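Local coordinates for protein nucleoporin NUP170 (Chaetomium thermophilum, PDB 5HAX) that probably serves as a scaffold nucleoporin of the nuclear pore complex's inner ring, combining a beta-propeller with a helical domain, at residues P399-L404 and W431-N436; N438-I443 and V476-G481; S586-L591 and Q670-L675; A559-G564 and S644-L649; D194-E199 and K215-H220. One frame throughout, in Å; residues are numbered along the deposited sequence.

Contact 1. Residues P399-L404 and W431-N436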
# COMPACT_ATOMS: atom_id res chain seq x y z
N PRO A 399 11.05 20.99 20.97
CA PRO A 399 12.24 20.81 20.13
C PRO A 399 13.03 19.55 20.43
O PRO A 399 14.03 19.30 19.75
CB PRO A 399 13.06 22.07 20.44
CG PRO A 399 12.61 22.52 21.82
CD PRO A 399 11.36 21.75 22.19
N ASN A 400 12.62 18.76 21.42
CA ASN A 400 13.32 17.55 21.81
C ASN A 400 12.58 16.27 21.45
O ASN A 400 13.22 15.26 21.15
CB ASN A 400 13.59 17.55 23.31
CG ASN A 400 12.33 17.35 24.13
OD1 ASN A 400 12.03 16.24 24.57
ND2 ASN A 400 11.58 18.43 24.33
N GLN A 401 11.25 16.29 21.47
CA GLN A 401 10.43 15.09 21.31
C GLN A 401 9.47 15.27 20.14
O GLN A 401 8.72 16.26 20.10
CB GLN A 401 9.65 14.79 22.59
CG GLN A 401 8.98 13.42 22.59
CD GLN A 401 8.14 13.19 23.83
OE1 GLN A 401 7.82 14.13 24.57
NE2 GLN A 401 7.78 11.94 24.08
N ASP A 402 9.48 14.32 19.22
CA ASP A 402 8.50 14.27 18.14
C ASP A 402 7.28 13.48 18.59
O ASP A 402 7.40 12.50 19.33
CB ASP A 402 9.10 13.62 16.89
CG ASP A 402 10.13 14.49 16.21
OD1 ASP A 402 10.28 15.67 16.59
OD2 ASP A 402 10.80 14.00 15.27
N MET A 403 6.11 13.92 18.15
CA MET A 403 4.86 13.18 18.31
C MET A 403 4.37 12.77 16.93
O MET A 403 4.37 13.58 16.00
CB MET A 403 3.80 14.02 19.03
CG MET A 403 4.13 14.37 20.48
SD MET A 403 4.40 12.94 21.55
CE MET A 403 2.86 12.04 21.36
N LEU A 404 3.95 11.51 16.81
CA LEU A 404 3.53 10.94 15.54
C LEU A 404 2.01 10.83 15.52
O LEU A 404 1.43 10.06 16.29
CB LEU A 404 4.17 9.57 15.33
CG LEU A 404 4.90 9.37 14.00
CD1 LEU A 404 6.13 10.25 13.93
CD2 LEU A 404 5.26 7.90 13.82
N TRP A 431 -2.29 8.75 18.20
CA TRP A 431 -1.01 9.39 18.48
C TRP A 431 -0.03 8.34 18.98
O TRP A 431 -0.28 7.68 19.99
CB TRP A 431 -1.16 10.48 19.53
CG TRP A 431 -1.74 11.76 19.04
CD1 TRP A 431 -3.04 12.17 19.14
CD2 TRP A 431 -1.04 12.82 18.37
NE1 TRP A 431 -3.19 13.41 18.58
CE2 TRP A 431 -1.97 13.83 18.10
CE3 TRP A 431 0.29 13.01 17.98
CZ2 TRP A 431 -1.63 15.02 17.46
CZ3 TRP A 431 0.64 14.18 17.34
CH2 TRP A 431 -0.32 15.17 17.08
N ILE A 432 1.10 8.21 18.29
CA ILE A 432 2.19 7.31 18.69
C ILE A 432 3.32 8.17 19.23
O ILE A 432 3.86 9.02 18.50
CB ILE A 432 2.65 6.42 17.53
CG1 ILE A 432 1.55 5.41 17.19
CG2 ILE A 432 3.95 5.70 17.90
CD1 ILE A 432 1.76 4.69 15.88
N GLU A 433 3.69 7.95 20.49
CA GLU A 433 4.72 8.73 21.14
C GLU A 433 6.08 8.09 20.94
O GLU A 433 6.24 6.88 21.14
CB GLU A 433 4.42 8.87 22.64
CG GLU A 433 5.43 9.73 23.39
CD GLU A 433 5.03 9.97 24.84
OE1 GLU A 433 4.03 9.38 25.28
OE2 GLU A 433 5.74 10.73 25.53
N LEU A 434 7.06 8.90 20.54
CA LEU A 434 8.46 8.50 20.49
C LEU A 434 9.18 9.08 21.70
O LEU A 434 8.86 10.17 22.17
CB LEU A 434 9.12 8.97 19.19
CG LEU A 434 8.45 8.52 17.89
CD1 LEU A 434 9.14 9.16 16.69
CD2 LEU A 434 8.44 7.00 17.76
N GLU A 435 10.17 8.33 22.20
CA GLU A 435 10.85 8.71 23.43
C GLU A 435 11.63 10.01 23.25
O GLU A 435 11.88 10.47 22.13
CB GLU A 435 11.78 7.60 23.89
CG GLU A 435 11.06 6.35 24.37
CD GLU A 435 12.02 5.28 24.88
OE1 GLU A 435 11.54 4.29 25.48
OE2 GLU A 435 13.24 5.43 24.69
N ASN A 436 12.01 10.60 24.38
CA ASN A 436 12.80 11.83 24.36
C ASN A 436 14.13 11.59 23.65
O ASN A 436 14.86 10.65 23.97
CB ASN A 436 13.05 12.31 25.79
CG ASN A 436 14.15 13.35 25.88
OD1 ASN A 436 15.23 13.08 26.41
ND2 ASN A 436 13.88 14.55 25.37
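M403 sets its CB against the indole of W431, 3.6 Å from CZ3, while the rest of its doubly bent side chain runs alongside E433 and brings CE to E433 CB. On the opposite face of the sheet L404 and I432 touch through their CB atoms, and L404 CD1 reaches L434 CD1 at 4.2 Å. Between these faces lies an antiparallel strand pair of a propeller blade. L404 and I432 form its hydrogen-bonded pair, L404 N giving to I432 O at 3.0 Å and I432 N to L404 O at 2.7 Å. Farther out, side chains replace the backbone pairing. Q401, with CG anti to its backbone N (chi1 -169°) and an extended chain, carries NE2 to L434 O at 2.8 Å, almost straight at 166°. The same NE2 meets the anti lone pair of E433 OE2 at 2.8 Å. An alanine at Q401 removes the donor shared by L434 O and E433 OE2, and would probably loosen the join beyond the last strand pair. At the outer end N436 ND2 gives to N400 OD1, 2.6 Å away, from above the carbonyl plane. D402 instead turns its carboxylate to R396 and T440. One neutral amide thus joins backbone and carboxylate where strand pairing ends.

Contact 2. Residues N438-I443 and V476-G481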
# COMPACT_ATOMS: atom_id res chain seq x y z
N ASN A 438 14.27 11.11 20.26
CA ASN A 438 13.97 10.53 18.96
C ASN A 438 13.52 11.63 18.01
O ASN A 438 12.42 12.18 18.15
CB ASN A 438 12.90 9.45 19.08
CG ASN A 438 13.47 8.09 19.42
OD1 ASN A 438 13.98 7.38 18.55
ND2 ASN A 438 13.38 7.70 20.69
N ARG A 439 14.37 11.96 17.04
CA ARG A 439 14.02 12.86 15.95
C ARG A 439 13.73 12.02 14.71
O ARG A 439 14.63 11.32 14.21
CB ARG A 439 15.14 13.86 15.67
CG ARG A 439 14.78 14.91 14.63
CD ARG A 439 15.94 15.85 14.37
NE ARG A 439 15.50 17.15 13.86
CZ ARG A 439 15.00 18.12 14.63
NH1 ARG A 439 14.62 19.27 14.08
NH2 ARG A 439 14.89 17.95 15.94
N THR A 440 12.50 12.07 14.23
CA THR A 440 12.13 11.32 13.03
C THR A 440 12.81 11.91 11.81
O THR A 440 12.87 13.13 11.64
CB THR A 440 10.61 11.32 12.85
OG1 THR A 440 9.99 10.82 14.04
CG2 THR A 440 10.21 10.44 11.66
N ILE A 441 13.33 11.04 10.96
CA ILE A 441 14.06 11.43 9.75
C ILE A 441 13.28 11.07 8.49
O ILE A 441 13.14 11.88 7.58
CB ILE A 441 15.47 10.79 9.73
CG1 ILE A 441 16.32 11.38 10.86
CG2 ILE A 441 16.15 11.02 8.38
CD1 ILE A 441 17.61 10.64 11.10
N GLU A 442 12.76 9.84 8.43
CA GLU A 442 12.12 9.35 7.21
C GLU A 442 11.18 8.22 7.58
O GLU A 442 11.39 7.52 8.57
CB GLU A 442 13.17 8.88 6.19
CG GLU A 442 12.66 8.77 4.77
CD GLU A 442 13.71 8.24 3.81
OE1 GLU A 442 14.89 8.17 4.20
OE2 GLU A 442 13.34 7.88 2.67
N ILE A 443 10.14 8.06 6.77
CA ILE A 443 9.16 6.98 6.93
C ILE A 443 8.92 6.37 5.56
O ILE A 443 8.61 7.08 4.60
CB ILE A 443 7.84 7.49 7.55
CG1 ILE A 443 8.11 8.08 8.93
CG2 ILE A 443 6.82 6.35 7.64
CD1 ILE A 443 6.89 8.70 9.60
N VAL A 476 9.82 3.58 10.46
CA VAL A 476 10.00 4.96 10.91
C VAL A 476 11.46 5.08 11.35
O VAL A 476 11.84 4.60 12.42
CB VAL A 476 9.04 5.32 12.04
CG1 VAL A 476 9.25 6.76 12.49
CG2 VAL A 476 7.60 5.11 11.59
N LEU A 477 12.27 5.74 10.53
CA LEU A 477 13.68 5.95 10.85
C LEU A 477 13.83 7.18 11.74
O LEU A 477 13.38 8.27 11.38
CB LEU A 477 14.50 6.11 9.58
CG LEU A 477 15.98 6.49 9.75
CD1 LEU A 477 16.76 5.36 10.42
CD2 LEU A 477 16.60 6.86 8.41
N THR A 478 14.48 7.00 12.89
CA THR A 478 14.87 8.09 13.77
C THR A 478 16.39 8.11 13.88
O THR A 478 17.09 7.29 13.30
CB THR A 478 14.23 7.95 15.15
OG1 THR A 478 14.86 6.89 15.88
CG2 THR A 478 12.73 7.69 15.04
N ASN A 479 16.89 9.07 14.66
CA ASN A 479 18.32 9.18 14.91
C ASN A 479 18.83 8.13 15.88
O ASN A 479 20.04 8.08 16.13
CB ASN A 479 18.65 10.58 15.44
CG ASN A 479 17.91 10.91 16.72
OD1 ASN A 479 16.79 10.45 16.93
ND2 ASN A 479 18.53 11.72 17.57
N THR A 480 17.94 7.30 16.43
CA THR A 480 18.32 6.24 17.36
C THR A 480 17.99 4.84 16.87
O THR A 480 18.56 3.88 17.39
CB THR A 480 17.63 6.45 18.72
OG1 THR A 480 16.23 6.19 18.60
CG2 THR A 480 17.85 7.87 19.22
N GLY A 481 17.09 4.69 15.89
CA GLY A 481 16.74 3.37 15.41
C GLY A 481 15.61 3.44 14.41
O GLY A 481 15.21 4.51 13.96
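This is an antiparallel strand pairing interrupted by a classic beta bulge, in a propeller blade that the early strand 50-57 completes beside the late strands 440-445, 473-478 and 481-487. Such a mixing of chain ends in one blade is the usual way a propeller closes its ring. At the bulge I441 and E442 both face L477. L477 O takes a nearly straight bond from I441 N (2.8 Å, 168°) and only a weak one from E442 N; L477 N returns a bond to E442 O at 2.8 Å. Here too L477 CD2 meets I441 CG2, with L75 of the neighbouring blade packed on both residues. On the face carrying V476 and I443 these two side chains lie side by side, I443 CG1 against both methyls of V476, and T440 CG2 comes obliquely to V476 CG1 at 3.9 Å.

The strand end is polar. T478 OG1 accepts from T480 N, making an ST turn, and lies 2.9 Å from N438 OD1. An alanine at N438 takes away the carbonyl met by both threonine hydroxyls and would probably leave the turn less firmly held. N479 OD1 receives R439 N at 2.9 Å, with the donor well above the amide plane. Shortest of all, T480 OG1 donates to N438 OD1 at 2.5 Å, approaching from 37° above the carbonyl plane.

Contact 3. Residues S586-L591 and Q670-L675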
# COMPACT_ATOMS: atom_id res chain seq x y z
N SER A 586 -28.09 -12.09 8.07
CA SER A 586 -26.76 -11.50 8.03
C SER A 586 -25.68 -12.56 8.21
O SER A 586 -24.55 -12.36 7.77
CB SER A 586 -26.63 -10.42 9.10
OG SER A 586 -27.57 -9.38 8.88
N ARG A 587 -26.02 -13.68 8.86
CA ARG A 587 -25.09 -14.79 8.98
C ARG A 587 -24.75 -15.37 7.62
O ARG A 587 -23.59 -15.71 7.34
CB ARG A 587 -25.69 -15.85 9.90
CG ARG A 587 -24.71 -16.87 10.44
CD ARG A 587 -25.41 -17.85 11.38
NE ARG A 587 -25.95 -17.20 12.58
CZ ARG A 587 -27.20 -16.76 12.70
NH1 ARG A 587 -27.59 -16.19 13.83
NH2 ARG A 587 -28.07 -16.88 11.70
N HIS A 588 -25.75 -15.49 6.74
CA HIS A 588 -25.51 -16.01 5.39
C HIS A 588 -24.66 -15.05 4.58
O HIS A 588 -23.67 -15.45 3.95
CB HIS A 588 -26.83 -16.27 4.68
CG HIS A 588 -26.68 -16.44 3.20
ND1 HIS A 588 -26.66 -15.38 2.32
CD2 HIS A 588 -26.53 -17.56 2.44
CE1 HIS A 588 -26.50 -15.83 1.09
NE2 HIS A 588 -26.42 -17.15 1.13
N ASP A 589 -25.05 -13.77 4.54
CA ASP A 589 -24.29 -12.78 3.78
C ASP A 589 -22.84 -12.72 4.26
O ASP A 589 -21.92 -12.55 3.46
CB ASP A 589 -24.95 -11.41 3.90
CG ASP A 589 -26.40 -11.42 3.45
OD1 ASP A 589 -26.75 -12.21 2.55
OD2 ASP A 589 -27.20 -10.63 4.00
N ALA A 590 -22.63 -12.88 5.57
CA ALA A 590 -21.28 -12.89 6.11
C ALA A 590 -20.47 -14.07 5.58
O ALA A 590 -19.30 -13.92 5.23
CB ALA A 590 -21.33 -12.93 7.64
N LEU A 591 -21.09 -15.25 5.51
CA LEU A 591 -20.39 -16.41 4.97
C LEU A 591 -20.07 -16.21 3.50
O LEU A 591 -18.97 -16.55 3.04
CB LEU A 591 -21.24 -17.67 5.16
CG LEU A 591 -20.68 -18.96 4.57
CD1 LEU A 591 -19.35 -19.31 5.23
CD2 LEU A 591 -21.68 -20.10 4.73
N GLN A 670 -31.33 -23.75 1.99
CA GLN A 670 -30.90 -23.98 0.61
C GLN A 670 -29.71 -23.10 0.25
O GLN A 670 -28.76 -23.56 -0.40
CB GLN A 670 -32.06 -23.72 -0.35
CG GLN A 670 -33.25 -24.64 -0.16
CD GLN A 670 -34.47 -24.17 -0.93
OE1 GLN A 670 -34.36 -23.65 -2.04
NE2 GLN A 670 -35.65 -24.36 -0.35
N ALA A 671 -29.75 -21.82 0.64
CA ALA A 671 -28.66 -20.91 0.32
C ALA A 671 -27.37 -21.34 0.99
O ALA A 671 -26.31 -21.41 0.36
CB ALA A 671 -29.04 -19.49 0.74
N LEU A 672 -27.43 -21.65 2.29
CA LEU A 672 -26.25 -22.11 3.01
C LEU A 672 -25.72 -23.41 2.42
O LEU A 672 -24.50 -23.61 2.31
CB LEU A 672 -26.56 -22.28 4.49
CG LEU A 672 -26.88 -20.99 5.25
CD1 LEU A 672 -27.42 -21.30 6.64
CD2 LEU A 672 -25.65 -20.10 5.35
N HIS A 673 -26.62 -24.31 2.02
CA HIS A 673 -26.20 -25.56 1.40
C HIS A 673 -25.45 -25.31 0.10
O HIS A 673 -24.42 -25.94 -0.17
CB HIS A 673 -27.41 -26.46 1.15
CG HIS A 673 -27.13 -27.57 0.18
ND1 HIS A 673 -26.54 -28.76 0.56
CD2 HIS A 673 -27.35 -27.67 -1.15
CE1 HIS A 673 -26.41 -29.54 -0.49
NE2 HIS A 673 -26.90 -28.91 -1.54
N ALA A 674 -25.96 -24.39 -0.73
CA ALA A 674 -25.31 -24.10 -2.00
C ALA A 674 -23.91 -23.55 -1.79
O ALA A 674 -22.98 -23.90 -2.52
CB ALA A 674 -26.16 -23.11 -2.80
N LEU A 675 -23.73 -22.68 -0.79
CA LEU A 675 -22.41 -22.14 -0.51
C LEU A 675 -21.43 -23.24 -0.11
O LEU A 675 -20.28 -23.24 -0.55
CB LEU A 675 -22.49 -21.08 0.59
CG LEU A 675 -23.14 -19.74 0.23
CD1 LEU A 675 -23.21 -18.85 1.46
CD2 LEU A 675 -22.38 -19.05 -0.89
O HOH W 1 -26.19 -18.78 -1.26
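With CG anti to the backbone N in both H588 (chi1 164°) and L591, these side chains reach out from helix 586-599, whereas L672 and L675 keep CG beside their backbone N, which places L672 CD2 and L675 CD1 against the H588 ring and L591. A671 CB comes to within 3.5 Å of H588 NE2, and L675 CD1, whose side chain crosses that of H588 at about a right angle, lies 3.6 Å from the same nitrogen. L672 CD2 meets the ring at its edge, 4.0 Å from H588 CD2. One turn further along helix 586-599, L591 CD2 touches L675 CD1 at 3.8 Å as the two leucines slide past each other in opposite directions, and it also reaches L672 CD2.

Segments 586-591 and 670-675 run almost in the same direction, their axes 15° apart and 10.5 Å from each other at closest, in the helical nucleoporin domain. Helix 522-533 packs on L591, and A9 of helix 5-20 on L675.

Both ring nitrogens of H588 have polar partners in the ring plane. ND1 donates to D589 OD1 at 3.2 Å, from above the carboxylate plane; the nearby carboxylate would tend to favour a proton on ND1 and perhaps a charged imidazole. NE2 is 2.9 Å from a water that in turn donates to A671 O, a carbonyl already accepting the helical bond from L675 N.

Contact 4. Residues A559-G564 and S644-L649; sequences AFIEYG and STIQGL
From its CB, I561 puts out two branches that meet the loop 644-649. CG2, anti to the backbone N, faces two oxygens of the loop, lying 3.8 Å from Q647 OE1 and equally far from T645 O. CG1, anti to the carbonyl carbon (chi1 -67°), meets its counterpart I646 CG1 at 4.0 Å, the two isoleucines crossing at about a right angle. At the tip, CD1 arrives 3.9 Å from T645 OG1, the hydroxyl that T645 holds between its own backbone N and carbonyl carbon. One aliphatic chain therefore touches three successive residues of the loop.

F560 adds a lighter touch, with I646 CD1 near the plane of its ring at the edge, 4.3 Å from CE1. Q647 bends at chi2 (88°) and so curls its amide back over the helix end, NE2 standing 3.5 Å from I561 O. That carbonyl, like F560 O, is hydrogen-bonded by R587 of helix 586-599, whose side chain also packs on I646 and Q647. Across the two segments themselves no hydrogen bond forms, so packing carries the contact.

Such docking joins the C-terminal end of helix 549-562, which the chain leaves at Y563, to the loop linking helices 622-640 and 663-694: plain apolar packing of a helix C-terminus on an inter-helix loop in the helical part of the protein.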
# COMPACT_ATOMS: atom_id res chain seq x y z
N ALA A 559 -20.28 -15.08 18.93
CA ALA A 559 -20.82 -13.87 18.31
C ALA A 559 -21.43 -14.18 16.95
O ALA A 559 -22.45 -13.59 16.57
CB ALA A 559 -19.72 -12.82 18.18
N PHE A 560 -20.81 -15.10 16.20
CA PHE A 560 -21.33 -15.48 14.90
C PHE A 560 -22.71 -16.13 15.02
O PHE A 560 -23.59 -15.89 14.19
CB PHE A 560 -20.34 -16.42 14.21
CG PHE A 560 -20.74 -16.84 12.82
CD1 PHE A 560 -21.21 -18.11 12.57
CD2 PHE A 560 -20.62 -15.95 11.76
CE1 PHE A 560 -21.56 -18.50 11.29
CE2 PHE A 560 -20.97 -16.33 10.48
CZ PHE A 560 -21.44 -17.61 10.25
N ILE A 561 -22.91 -16.94 16.06
CA ILE A 561 -24.19 -17.61 16.27
C ILE A 561 -25.22 -16.63 16.82
O ILE A 561 -26.32 -16.49 16.26
CB ILE A 561 -23.99 -18.81 17.22
CG1 ILE A 561 -23.14 -19.89 16.54
CG2 ILE A 561 -25.34 -19.39 17.65
CD1 ILE A 561 -22.64 -20.96 17.50
N GLU A 562 -24.89 -15.95 17.91
CA GLU A 562 -25.89 -15.22 18.68
C GLU A 562 -26.40 -13.97 17.96
O GLU A 562 -27.57 -13.60 18.13
CB GLU A 562 -25.31 -14.82 20.04
CG GLU A 562 -25.09 -15.99 20.99
CD GLU A 562 -26.38 -16.52 21.58
OE1 GLU A 562 -26.58 -17.76 21.57
OE2 GLU A 562 -27.19 -15.70 22.06
N TYR A 563 -25.55 -13.31 17.17
CA TYR A 563 -25.89 -12.03 16.57
C TYR A 563 -25.97 -12.10 15.05
O TYR A 563 -25.98 -11.05 14.38
CB TYR A 563 -24.87 -10.97 17.00
CG TYR A 563 -24.56 -10.99 18.48
CD1 TYR A 563 -25.52 -10.64 19.41
CD2 TYR A 563 -23.30 -11.35 18.94
CE1 TYR A 563 -25.24 -10.66 20.77
CE2 TYR A 563 -23.01 -11.37 20.29
CZ TYR A 563 -23.98 -11.02 21.20
OH TYR A 563 -23.70 -11.04 22.55
N GLY A 564 -26.05 -13.30 14.48
CA GLY A 564 -26.11 -13.46 13.04
C GLY A 564 -27.45 -13.16 12.40
O GLY A 564 -27.53 -13.15 11.17
N SER A 644 -24.49 -28.46 14.29
CA SER A 644 -25.62 -28.62 15.19
C SER A 644 -26.01 -27.33 15.90
O SER A 644 -27.17 -27.18 16.31
CB SER A 644 -25.30 -29.69 16.24
OG SER A 644 -24.98 -30.93 15.63
N THR A 645 -25.07 -26.39 16.05
CA THR A 645 -25.31 -25.17 16.82
C THR A 645 -25.55 -23.95 15.95
O THR A 645 -26.09 -22.95 16.46
CB THR A 645 -24.12 -24.89 17.75
OG1 THR A 645 -22.91 -24.82 16.98
CG2 THR A 645 -23.99 -25.98 18.80
N ILE A 646 -25.18 -23.98 14.68
CA ILE A 646 -25.35 -22.84 13.78
C ILE A 646 -26.70 -22.97 13.08
O ILE A 646 -27.00 -24.01 12.47
CB ILE A 646 -24.20 -22.76 12.77
CG1 ILE A 646 -22.89 -22.42 13.48
CG2 ILE A 646 -24.50 -21.72 11.69
CD1 ILE A 646 -21.66 -22.57 12.62
N GLN A 647 -27.50 -21.91 13.14
CA GLN A 647 -28.81 -21.91 12.52
C GLN A 647 -28.68 -22.01 11.01
O GLN A 647 -27.86 -21.32 10.40
CB GLN A 647 -29.59 -20.65 12.90
CG GLN A 647 -29.76 -20.42 14.39
CD GLN A 647 -28.60 -19.65 15.01
OE1 GLN A 647 -27.48 -19.69 14.52
NE2 GLN A 647 -28.89 -18.92 16.08
N GLY A 648 -29.49 -22.88 10.40
CA GLY A 648 -29.57 -23.02 8.97
C GLY A 648 -28.78 -24.19 8.40
O GLY A 648 -29.12 -24.69 7.32
N LEU A 649 -27.74 -24.64 9.11
CA LEU A 649 -26.95 -25.77 8.62
C LEU A 649 -27.76 -27.06 8.69
O LEU A 649 -27.93 -27.75 7.68
CB LEU A 649 -25.66 -25.89 9.42
CG LEU A 649 -24.68 -24.71 9.33
CD1 LEU A 649 -23.40 -25.04 10.08
CD2 LEU A 649 -24.36 -24.36 7.88

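Contact 5. Residues D194-E199 and K215-H220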
# COMPACT_ATOMS: atom_id res chain seq x y z
N ASP A 194 19.01 25.75 -6.47
CA ASP A 194 18.07 26.34 -7.41
C ASP A 194 16.93 25.35 -7.58
O ASP A 194 16.88 24.31 -6.91
CB ASP A 194 18.75 26.66 -8.75
CG ASP A 194 19.57 25.49 -9.27
OD1 ASP A 194 20.81 25.61 -9.34
OD2 ASP A 194 18.97 24.45 -9.61
N THR A 195 16.00 25.68 -8.47
CA THR A 195 14.84 24.83 -8.74
C THR A 195 15.02 23.97 -9.98
O THR A 195 14.06 23.32 -10.41
CB THR A 195 13.58 25.68 -8.89
OG1 THR A 195 13.70 26.54 -10.02
CG2 THR A 195 13.33 26.51 -7.64
N ASP A 196 16.22 23.93 -10.56
CA ASP A 196 16.44 23.16 -11.77
C ASP A 196 16.34 21.66 -11.48
O ASP A 196 16.71 21.19 -10.41
CB ASP A 196 17.80 23.45 -12.39
CG ASP A 196 17.95 24.88 -12.85
OD1 ASP A 196 16.93 25.61 -12.90
OD2 ASP A 196 19.09 25.28 -13.17
N ILE A 197 15.86 20.92 -12.48
CA ILE A 197 15.78 19.46 -12.41
C ILE A 197 16.69 18.89 -13.48
O ILE A 197 16.58 19.25 -14.66
CB ILE A 197 14.33 18.97 -12.59
CG1 ILE A 197 13.52 19.36 -11.35
CG2 ILE A 197 14.29 17.46 -12.80
CD1 ILE A 197 12.05 19.09 -11.47
N HIS A 198 17.59 18.00 -13.07
CA HIS A 198 18.50 17.32 -13.97
C HIS A 198 18.09 15.86 -14.09
O HIS A 198 17.37 15.31 -13.24
CB HIS A 198 19.95 17.40 -13.46
CG HIS A 198 20.46 18.80 -13.33
ND1 HIS A 198 20.20 19.59 -12.23
CD2 HIS A 198 21.23 19.55 -14.16
CE1 HIS A 198 20.78 20.77 -12.39
NE2 HIS A 198 21.41 20.77 -13.55
N GLU A 199 18.56 15.22 -15.16
CA GLU A 199 18.35 13.80 -15.38
C GLU A 199 19.68 13.16 -15.75
O GLU A 199 20.48 13.75 -16.49
CB GLU A 199 17.32 13.54 -16.49
CG GLU A 199 17.10 12.06 -16.79
CD GLU A 199 15.92 11.80 -17.71
OE1 GLU A 199 15.34 12.77 -18.24
OE2 GLU A 199 15.56 10.61 -17.89
N LYS A 215 24.50 13.66 -18.27
CA LYS A 215 23.66 14.48 -17.41
C LYS A 215 23.21 15.70 -18.19
O LYS A 215 23.99 16.30 -18.93
CB LYS A 215 24.42 14.90 -16.15
CG LYS A 215 23.60 15.71 -15.16
CD LYS A 215 24.43 16.05 -13.93
CE LYS A 215 23.64 16.88 -12.94
NZ LYS A 215 24.44 17.20 -11.72
N ILE A 216 21.93 16.08 -18.03
CA ILE A 216 21.39 17.26 -18.70
C ILE A 216 20.46 18.00 -17.75
O ILE A 216 19.81 17.40 -16.88
CB ILE A 216 20.66 16.90 -20.01
CG1 ILE A 216 19.27 16.30 -19.73
CG2 ILE A 216 21.51 15.97 -20.86
CD1 ILE A 216 18.48 16.00 -21.00
N ASN A 217 20.39 19.31 -17.93
CA ASN A 217 19.49 20.18 -17.20
C ASN A 217 18.21 20.36 -18.02
O ASN A 217 18.25 20.93 -19.11
CB ASN A 217 20.16 21.53 -16.92
CG ASN A 217 19.38 22.39 -15.95
OD1 ASN A 217 18.15 22.32 -15.87
ND2 ASN A 217 20.09 23.22 -15.20
N HIS A 218 17.09 19.87 -17.49
CA HIS A 218 15.81 19.96 -18.19
C HIS A 218 15.15 21.32 -18.06
O HIS A 218 14.17 21.58 -18.77
CB HIS A 218 14.84 18.89 -17.68
CG HIS A 218 15.08 17.53 -18.25
ND1 HIS A 218 14.88 17.24 -19.59
CD2 HIS A 218 15.47 16.37 -17.67
CE1 HIS A 218 15.15 15.97 -19.81
NE2 HIS A 218 15.52 15.42 -18.66
N SER A 219 15.65 22.20 -17.19
CA SER A 219 14.99 23.47 -16.91
C SER A 219 15.41 24.59 -17.85
O SER A 219 14.66 25.56 -18.00
CB SER A 219 15.25 23.88 -15.46
OG SER A 219 14.63 22.98 -14.57
N HIS A 220 16.58 24.48 -18.48
CA HIS A 220 17.05 25.45 -19.46
C HIS A 220 16.93 26.89 -18.94
O HIS A 220 16.31 27.74 -19.59
CB HIS A 220 16.30 25.29 -20.77
CG HIS A 220 16.30 23.90 -21.31
ND1 HIS A 220 17.43 23.31 -21.85
CD2 HIS A 220 15.32 22.97 -21.39
CE1 HIS A 220 17.13 22.08 -22.25
NE2 HIS A 220 15.86 21.85 -21.98
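Strands 198-202 and 213-217 form a beta hairpin at one side of a four-stranded propeller blade, and this contact is the open end of that hairpin, where the strands give way to loops. E199 and I216 are its hydrogen-bonded antiparallel pair: E199 N gives to I216 O at 3.0 Å, and I216 N gives back to E199 O. H198 and N217 form the non-hydrogen-bonded pair, and beyond it H218 N donates to I197 O at 2.9 Å, nearly along the carbonyl axis.

On the side of the sheet holding H198 and N217, the fully extended K215 lays its CE 3.7 Å from H198 CG on its way to R171 O, where NZ is bound. H198 NE2 lies 3.2 Å from N217 ND2, the ring and amide planes 51° apart, at an angle too poor for a hydrogen bond; H198 also has a glycerol nearby, probably from crystallisation. N217 divides its amide between two tasks: ND2 donates to D196 OD2 at 3.1 Å from above the carboxylate plane, and OD1 accepts from S219 N at 2.8 Å, closing an Asx turn. A second Asx turn forms where D194 OD2 receives D196 N. S219 OG accepts from I197 N at 3.2 Å, extending the interstrand bonding past the last bridge.

On the other side the two carboxylate oxygens of E199, at the end of an extended chain, have different partners. OE2 pairs with R186 in a salt bridge, which probably keeps the carboxylate ionised, while OE1 uses its anti lone pair to receive H218 NE2 at 2.7 Å.

How the contacts relate
Along the chain contact 5 comes first, followed by contacts 1 and 2, all in the beta-propeller, and then by contacts 3 and 4 in the helical part. Contacts 1 and 2 sit in successive blades with centres about 10 Å apart; D402 OD2 meets T440 N at 2.8 Å, probably a hydrogen bond linking the blades. Contact 5 belongs to another blade, its centre about 31 Å from that of contact 2. Contacts 3 and 4, about 11 Å apart centre to centre, alternate in sequence and are joined by R587 of contact 3, which bonds to the helix end in contact 4. Centres of contacts 4 and 5 stand about 66 Å apart, consistent with a scaffold protein of two parts, propeller and helical, each held by its own contacts.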